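Local structure of putative spindle pole body component alp6 protein (Chaetomium thermophilum, 6L7R) at residues 34-37 with 38-41; 9-12 with 13-16; 73-76 with 77-80. The protein probably binds gamma-tubulin and microtubule minus ends as the whole GCP3 protein, of which this chain is an N-terminal fragment. All coordinates share one frame; numbering follows the deposited sequence.

Contact 1. Residues 34-37 with 38-41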
loop_
_atom_site.group_PDB
_atom_site.type_symbol
_atom_site.label_atom_id
_atom_site.label_comp_id
_atom_site.label_asym_id
_atom_site.label_seq_id
_atom_site.Cartn_x
_atom_site.Cartn_y
_atom_site.Cartn_z
ATOM N N ARG A 34 -14.876 -8.512 -14.208
ATOM C CA ARG A 34 -14.226 -8.683 -12.915
ATOM C C ARG A 34 -13.439 -7.434 -12.515
ATOM O O ARG A 34 -13.541 -6.970 -11.375
ATOM C CB ARG A 34 -13.307 -9.899 -12.964
ATOM C CG ARG A 34 -14.048 -11.193 -13.262
ATOM C CD ARG A 34 -13.100 -12.389 -13.227
ATOM N NE ARG A 34 -13.817 -13.620 -13.543
ATOM C CZ ARG A 34 -13.442 -14.466 -14.496
ATOM N NH1 ARG A 34 -12.349 -14.235 -15.209
ATOM N NH2 ARG A 34 -14.144 -15.563 -14.721
ATOM N N ARG A 35 -12.670 -6.863 -13.448
ATOM C CA ARG A 35 -11.914 -5.651 -13.128
ATOM C C ARG A 35 -12.834 -4.519 -12.669
ATOM O O ARG A 35 -12.523 -3.808 -11.706
ATOM C CB ARG A 35 -11.082 -5.204 -14.329
ATOM C CG ARG A 35 -10.475 -3.810 -14.142
ATOM C CD ARG A 35 -9.651 -3.336 -15.343
ATOM N NE ARG A 35 -8.496 -4.197 -15.564
ATOM C CZ ARG A 35 -7.303 -4.013 -14.999
ATOM N NH1 ARG A 35 -7.103 -2.992 -14.169
ATOM N NH2 ARG A 35 -6.309 -4.862 -15.253
ATOM N N GLN A 36 -13.975 -4.332 -13.340
ATOM C CA GLN A 36 -14.875 -3.262 -12.926
ATOM C C GLN A 36 -15.430 -3.519 -11.527
ATOM O O GLN A 36 -15.527 -2.594 -10.707
ATOM C CB GLN A 36 -16.014 -3.106 -13.935
ATOM C CG GLN A 36 -16.682 -1.730 -13.888
ATOM C CD GLN A 36 -15.683 -0.587 -14.029
ATOM O OE1 GLN A 36 -14.945 -0.513 -15.011
ATOM N NE2 GLN A 36 -15.653 0.308 -13.045
ATOM N N ALA A 37 -15.799 -4.771 -11.235
ATOM C CA ALA A 37 -16.316 -5.101 -9.910
ATOM C C ALA A 37 -15.250 -4.880 -8.843
ATOM O O ALA A 37 -15.543 -4.401 -7.736
ATOM C CB ALA A 37 -16.800 -6.555 -9.887
ATOM N N VAL A 38 -14.009 -5.237 -9.155
ATOM C CA VAL A 38 -12.930 -5.033 -8.196
ATOM C C VAL A 38 -12.667 -3.546 -8.026
ATOM O O VAL A 38 -12.484 -3.057 -6.906
ATOM C CB VAL A 38 -11.665 -5.787 -8.643
ATOM C CG1 VAL A 38 -10.524 -5.506 -7.688
ATOM C CG2 VAL A 38 -11.933 -7.277 -8.691
ATOM N N PHE A 39 -12.679 -2.803 -9.133
ATOM C CA PHE A 39 -12.434 -1.367 -9.072
ATOM C C PHE A 39 -13.453 -0.683 -8.169
ATOM O O PHE A 39 -13.100 0.183 -7.356
ATOM C CB PHE A 39 -12.474 -0.777 -10.481
ATOM C CG PHE A 39 -12.102 0.674 -10.533
ATOM C CD1 PHE A 39 -13.084 1.662 -10.483
ATOM C CD2 PHE A 39 -10.772 1.053 -10.612
ATOM C CE1 PHE A 39 -12.743 3.018 -10.522
ATOM C CE2 PHE A 39 -10.419 2.409 -10.657
ATOM C CZ PHE A 39 -11.411 3.387 -10.609
ATOM N N ASP A 40 -14.723 -1.072 -8.300
ATOM C CA ASP A 40 -15.789 -0.471 -7.508
ATOM C C ASP A 40 -15.627 -0.807 -6.035
ATOM O O ASP A 40 -15.882 0.037 -5.165
ATOM C CB ASP A 40 -17.150 -0.950 -8.023
ATOM C CG ASP A 40 -17.530 -0.312 -9.350
ATOM O OD1 ASP A 40 -16.640 0.260 -10.024
ATOM O OD2 ASP A 40 -18.718 -0.396 -9.723
ATOM N N LEU A 41 -15.204 -2.037 -5.735
ATOM C CA LEU A 41 -14.909 -2.407 -4.356
ATOM C C LEU A 41 -13.770 -1.565 -3.795
ATOM O O LEU A 41 -13.853 -1.058 -2.672
ATOM C CB LEU A 41 -14.555 -3.884 -4.266
ATOM C CG LEU A 41 -14.122 -4.318 -2.867
ATOM C CD1 LEU A 41 -15.299 -4.259 -1.909
ATOM C CD2 LEU A 41 -13.518 -5.709 -2.909
#
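Q36 and D40 meet side chain to side chain, one helical turn apart. The chain of Q36 leaves CB with CG anti to the backbone N (chi1 -158°). A bend at chi2 (54°) then brings the amide beside the carboxylate of D40. Its NE2 gives a hydrogen bond to D40 OD1 at 3.2 Å. The bond reaches the oxygen on its syn side but comes in out of the carboxylate plane. On the donor side OD1 lies close to the plane of the amide. The same NE2 passes F39 CD1 at 3.9 Å, where Q36 and F39 run side by side. D40 OD1 also sits 3.1 Å from Q36 O. These are two acceptors and do not bond. The donors Q36 NE2 and D40 N, bonded to OD1 and Q36 O respectively, probably ease their repulsion. D40 N is bonded to Q36 O at 3.0 Å, so the two residues are joined through backbone and side chain.

This is an i to i+4 pair on alpha-helix 29-47. The helix belongs to the N-terminal part of GCP3. The regular backbone bonds continue here, with V38 N on R34 O at 2.9 Å and F39 N on R35 O at 2.8 Å.

V38 turns CG2 back beside its own N. That brings CG2 to 3.1 Å from R34 O, the carbonyl that its N-H also uses. Q36 and D40 each pack against an aromatic side chain of the chain of another protein. The side chain of F39 is directed to helix 6-20, where it lies on N10, I13 and D14.

Contact 2. Residues 9-12 with 13-16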
loop_
_atom_site.group_PDB
_atom_site.type_symbol
_atom_site.label_atom_id
_atom_site.label_comp_id
_atom_site.label_asym_id
_atom_site.label_seq_id
_atom_site.Cartn_x
_atom_site.Cartn_y
_atom_site.Cartn_z
ATOM N N ILE A 9 -4.549 8.435 -8.466
ATOM C CA ILE A 9 -4.935 7.344 -7.575
ATOM C C ILE A 9 -5.616 6.230 -8.360
ATOM O O ILE A 9 -5.303 5.048 -8.188
ATOM C CB ILE A 9 -5.823 7.892 -6.445
ATOM C CG1 ILE A 9 -4.992 8.789 -5.507
ATOM C CG2 ILE A 9 -6.531 6.757 -5.704
ATOM C CD1 ILE A 9 -5.830 9.681 -4.604
ATOM N N ASN A 10 -6.523 6.587 -9.266
ATOM C CA ASN A 10 -7.193 5.568 -10.068
ATOM C C ASN A 10 -6.223 4.843 -10.998
ATOM O O ASN A 10 -6.370 3.639 -11.234
ATOM C CB ASN A 10 -8.329 6.201 -10.881
ATOM C CG ASN A 10 -9.517 6.584 -10.021
ATOM O OD1 ASN A 10 -9.685 6.083 -8.908
ATOM N ND2 ASN A 10 -10.359 7.469 -10.543
ATOM N N ASN A 11 -5.258 5.560 -11.575
ATOM C CA ASN A 11 -4.244 4.884 -12.378
ATOM C C ASN A 11 -3.477 3.870 -11.534
ATOM O O ASN A 11 -3.166 2.765 -11.999
ATOM C CB ASN A 11 -3.276 5.898 -12.996
ATOM C CG ASN A 11 -3.918 6.735 -14.079
ATOM O OD1 ASN A 11 -4.982 6.397 -14.598
ATOM N ND2 ASN A 11 -3.261 7.830 -14.442
ATOM N N ALA A 12 -3.188 4.223 -10.280
ATOM C CA ALA A 12 -2.515 3.285 -9.388
ATOM C C ALA A 12 -3.423 2.111 -9.047
ATOM O O ALA A 12 -2.966 0.957 -8.971
ATOM C CB ALA A 12 -2.059 4.003 -8.119
ATOM N N ILE A 13 -4.716 2.380 -8.840
ATOM C CA ILE A 13 -5.639 1.290 -8.545
ATOM C C ILE A 13 -5.690 0.318 -9.711
ATOM O O ILE A 13 -5.658 -0.905 -9.517
ATOM C CB ILE A 13 -7.037 1.828 -8.201
ATOM C CG1 ILE A 13 -7.009 2.563 -6.855
ATOM C CG2 ILE A 13 -8.055 0.665 -8.177
ATOM C CD1 ILE A 13 -8.274 3.397 -6.576
ATOM N N ASP A 14 -5.762 0.842 -10.940
ATOM C CA ASP A 14 -5.742 -0.031 -12.112
ATOM C C ASP A 14 -4.528 -0.946 -12.082
ATOM O O ASP A 14 -4.632 -2.154 -12.332
ATOM C CB ASP A 14 -5.715 0.796 -13.400
ATOM C CG ASP A 14 -6.989 1.564 -13.652
ATOM O OD1 ASP A 14 -8.061 1.183 -13.126
ATOM O OD2 ASP A 14 -6.911 2.551 -14.418
ATOM N N SER A 15 -3.364 -0.383 -11.753
ATOM C CA SER A 15 -2.141 -1.171 -11.720
ATOM C C SER A 15 -2.213 -2.245 -10.647
ATOM O O SER A 15 -1.846 -3.403 -10.890
ATOM C CB SER A 15 -0.938 -0.253 -11.488
ATOM O OG SER A 15 -0.722 0.553 -12.627
ATOM N N LEU A 16 -2.665 -1.870 -9.446
ATOM C CA LEU A 16 -2.803 -2.824 -8.351
ATOM C C LEU A 16 -3.698 -3.987 -8.749
ATOM O O LEU A 16 -3.372 -5.151 -8.510
ATOM C CB LEU A 16 -3.397 -2.138 -7.118
ATOM C CG LEU A 16 -2.617 -1.642 -5.903
ATOM C CD1 LEU A 16 -3.621 -1.449 -4.763
ATOM C CD2 LEU A 16 -1.474 -2.577 -5.491
HETATM O O HOH W 1 -2.778 1.956 -14.690
#
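I9 and I13 start the contact, four residues apart on helix 6-20. Methyl CG2 of I9 touches CD1 of I13 at 3.9 Å, and the two branched chains pass at a slant. I13 holds CG1 beside its own backbone N (chi1 -69°). CG1 therefore lies over I9 O, 3.3 Å away, next to the N-H of I13 that bonds to the same carbonyl at 2.8 Å.

N10 comes next and runs alongside I13. Its OD1 is 3.8 Å from I13 CD1. That oxygen also takes a weak hydrogen bond from R43 NE on helix 29-47. The backbone carbonyl of N10 accepts D14 N at 2.9 Å. The carboxylate of D14 folds back over this carbonyl, and D14 CG stands 3.2 Å from N10 O. No bond forms between these oxygens, since both sides are acceptors.

N11 takes part through its carbonyl. N11 O is gripped twice: by S15 N, in a rather long bond of 3.2 Å, and by a water that donates at 2.8 Å. The water also reaches S15 OG, so it bridges N11 O and the hydroxyl of S15. A12 ends the first half. Its O accepts L16 N in a nearly straight bond, with CB of L16 packed close to the same oxygen. All four bonds are the i to i+4 type of an alpha-helix.

The helix has two neighbours. I13 packs on V42 of helix 29-47, and D14 O probably accepts a hydrogen bond from R35 NH1 of that helix. I9, A12, S15 and L16 instead meet the chain of another protein.

Contact 3. Residues 73-76 with 77-80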
loop_
_atom_site.group_PDB
_atom_site.type_symbol
_atom_site.label_atom_id
_atom_site.label_comp_id
_atom_site.label_asym_id
_atom_site.label_seq_id
_atom_site.Cartn_x
_atom_site.Cartn_y
_atom_site.Cartn_z
ATOM N N PRO A 73 12.546 -10.985 17.239
ATOM C CA PRO A 73 13.384 -9.972 17.906
ATOM C C PRO A 73 14.764 -9.774 17.299
ATOM O O PRO A 73 15.422 -8.774 17.625
ATOM C CB PRO A 73 13.502 -10.494 19.346
ATOM C CG PRO A 73 12.910 -11.857 19.344
ATOM C CD PRO A 73 11.952 -11.905 18.220
ATOM N N SER A 74 15.240 -10.686 16.451
ATOM C CA SER A 74 16.609 -10.570 15.950
ATOM C C SER A 74 16.830 -9.329 15.089
ATOM O O SER A 74 17.981 -8.909 14.923
ATOM C CB SER A 74 16.991 -11.820 15.156
ATOM O OG SER A 74 16.980 -12.967 15.984
ATOM N N GLN A 75 15.770 -8.727 14.545
ATOM C CA GLN A 75 15.909 -7.568 13.671
ATOM C C GLN A 75 15.227 -6.323 14.223
ATOM O O GLN A 75 14.954 -5.388 13.465
ATOM C CB GLN A 75 15.372 -7.881 12.272
ATOM C CG GLN A 75 15.938 -9.153 11.698
ATOM C CD GLN A 75 14.879 -10.087 11.176
ATOM O OE1 GLN A 75 13.860 -9.650 10.660
ATOM N NE2 GLN A 75 15.099 -11.385 11.337
ATOM N N ALA A 76 14.942 -6.289 15.526
ATOM C CA ALA A 76 14.363 -5.088 16.118
ATOM C C ALA A 76 15.329 -3.909 16.017
ATOM O O ALA A 76 14.939 -2.804 15.620
ATOM C CB ALA A 76 13.976 -5.358 17.571
ATOM N N LEU A 77 16.599 -4.125 16.372
ATOM C CA LEU A 77 17.603 -3.074 16.214
ATOM C C LEU A 77 17.720 -2.647 14.753
ATOM O O LEU A 77 17.797 -1.449 14.446
ATOM C CB LEU A 77 18.957 -3.551 16.754
ATOM C CG LEU A 77 20.208 -2.688 16.512
ATOM C CD1 LEU A 77 19.982 -1.249 16.949
ATOM C CD2 LEU A 77 21.455 -3.268 17.214
ATOM N N ARG A 78 17.716 -3.616 13.835
ATOM C CA ARG A 78 17.812 -3.288 12.419
ATOM C C ARG A 78 16.653 -2.401 11.974
ATOM O O ARG A 78 16.852 -1.440 11.223
ATOM C CB ARG A 78 17.867 -4.570 11.590
ATOM C CG ARG A 78 17.936 -4.324 10.093
ATOM C CD ARG A 78 18.745 -5.401 9.370
ATOM N NE ARG A 78 18.174 -6.742 9.499
ATOM C CZ ARG A 78 17.454 -7.354 8.562
ATOM N NH1 ARG A 78 17.199 -6.752 7.407
ATOM N NH2 ARG A 78 16.994 -8.582 8.777
ATOM N N PHE A 79 15.433 -2.696 12.433
ATOM C CA PHE A 79 14.319 -1.823 12.086
ATOM C C PHE A 79 14.533 -0.416 12.628
ATOM O O PHE A 79 14.242 0.571 11.943
ATOM C CB PHE A 79 12.991 -2.360 12.612
ATOM C CG PHE A 79 11.926 -1.301 12.657
ATOM C CD1 PHE A 79 11.280 -0.910 11.491
ATOM C CD2 PHE A 79 11.625 -0.645 13.844
ATOM C CE1 PHE A 79 10.321 0.096 11.511
ATOM C CE2 PHE A 79 10.680 0.364 13.875
ATOM C CZ PHE A 79 10.018 0.731 12.711
ATOM N N SER A 80 15.005 -0.311 13.872
ATOM C CA SER A 80 15.211 0.998 14.482
ATOM C C SER A 80 16.216 1.825 13.689
ATOM O O SER A 80 16.030 3.034 13.499
ATOM C CB SER A 80 15.667 0.819 15.927
ATOM O OG SER A 80 15.705 2.062 16.596
HETATM O O HOH W 2 17.502 -6.445 17.604
HETATM O O HOH W 3 18.392 -6.218 14.925
#
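The aliphatic part of Q75 lies against the guanidinium group of R78. Q75 is the N-cap residue of helix 76-88, so the contact is the opening turn of that helix. The two side chains run side by side in the same direction. CG of Q75 is 3.2 Å from R78 NH2, a tight approach made at a slant to the guanidinium. The amide and guanidinium planes are 43° apart, so this is no flat stack.

R78 starts with CG anti to the backbone N (chi1 179°). Bends further along the chain, with chi3 at 62°, carry its head back beside Q75. The charge has its partner outside this stretch: R78 NH1 makes a salt bridge to an acidic side chain of the chain of another protein. Q75 and R78 also pack on apolar side chains of that chain. Q75 thus lies against the NH2 side of a guanidinium whose NH1 is used across the interface.

The N-H groups at the start of the helix are met by backbone and water. A76 N bonds to P73 O in the preceding short 3-10 segment at 3.3 Å, a long bond. One water joins P73 O to L77 N and accepts from L77 N at 2.8 Å. A second accepts from R78 N at 2.9 Å and donates to S74 O. Regular helical bonding begins with F79 N on Q75 O, 2.9 Å long, and S80 N on A76 O.

F79 is buried and packs its side chain on I64 and L68 of helix 59-70. A76 O lies at the edge of that ring, near its plane, with F79 CB 3.6 Å from the oxygen.

Along the chain, contact 2 comes first, on helix 6-20. Contact 1 follows on helix 29-47, and contact 3 lies last, at the start of helix 76-88. Each is local to one stretch of chain and closes no long loop. They run in series, and none nests within or crosses another. Contacts 1 and 2 still touch in space, because their two helices pack together, with F39 lying across the seam and R35 NH1 probably bonding to D14 O. Contact 3 is on the other side of the chain's centre, about 39 Å from contact 1 between centres, and belongs with helix 59-70. All three reach the chain of another protein.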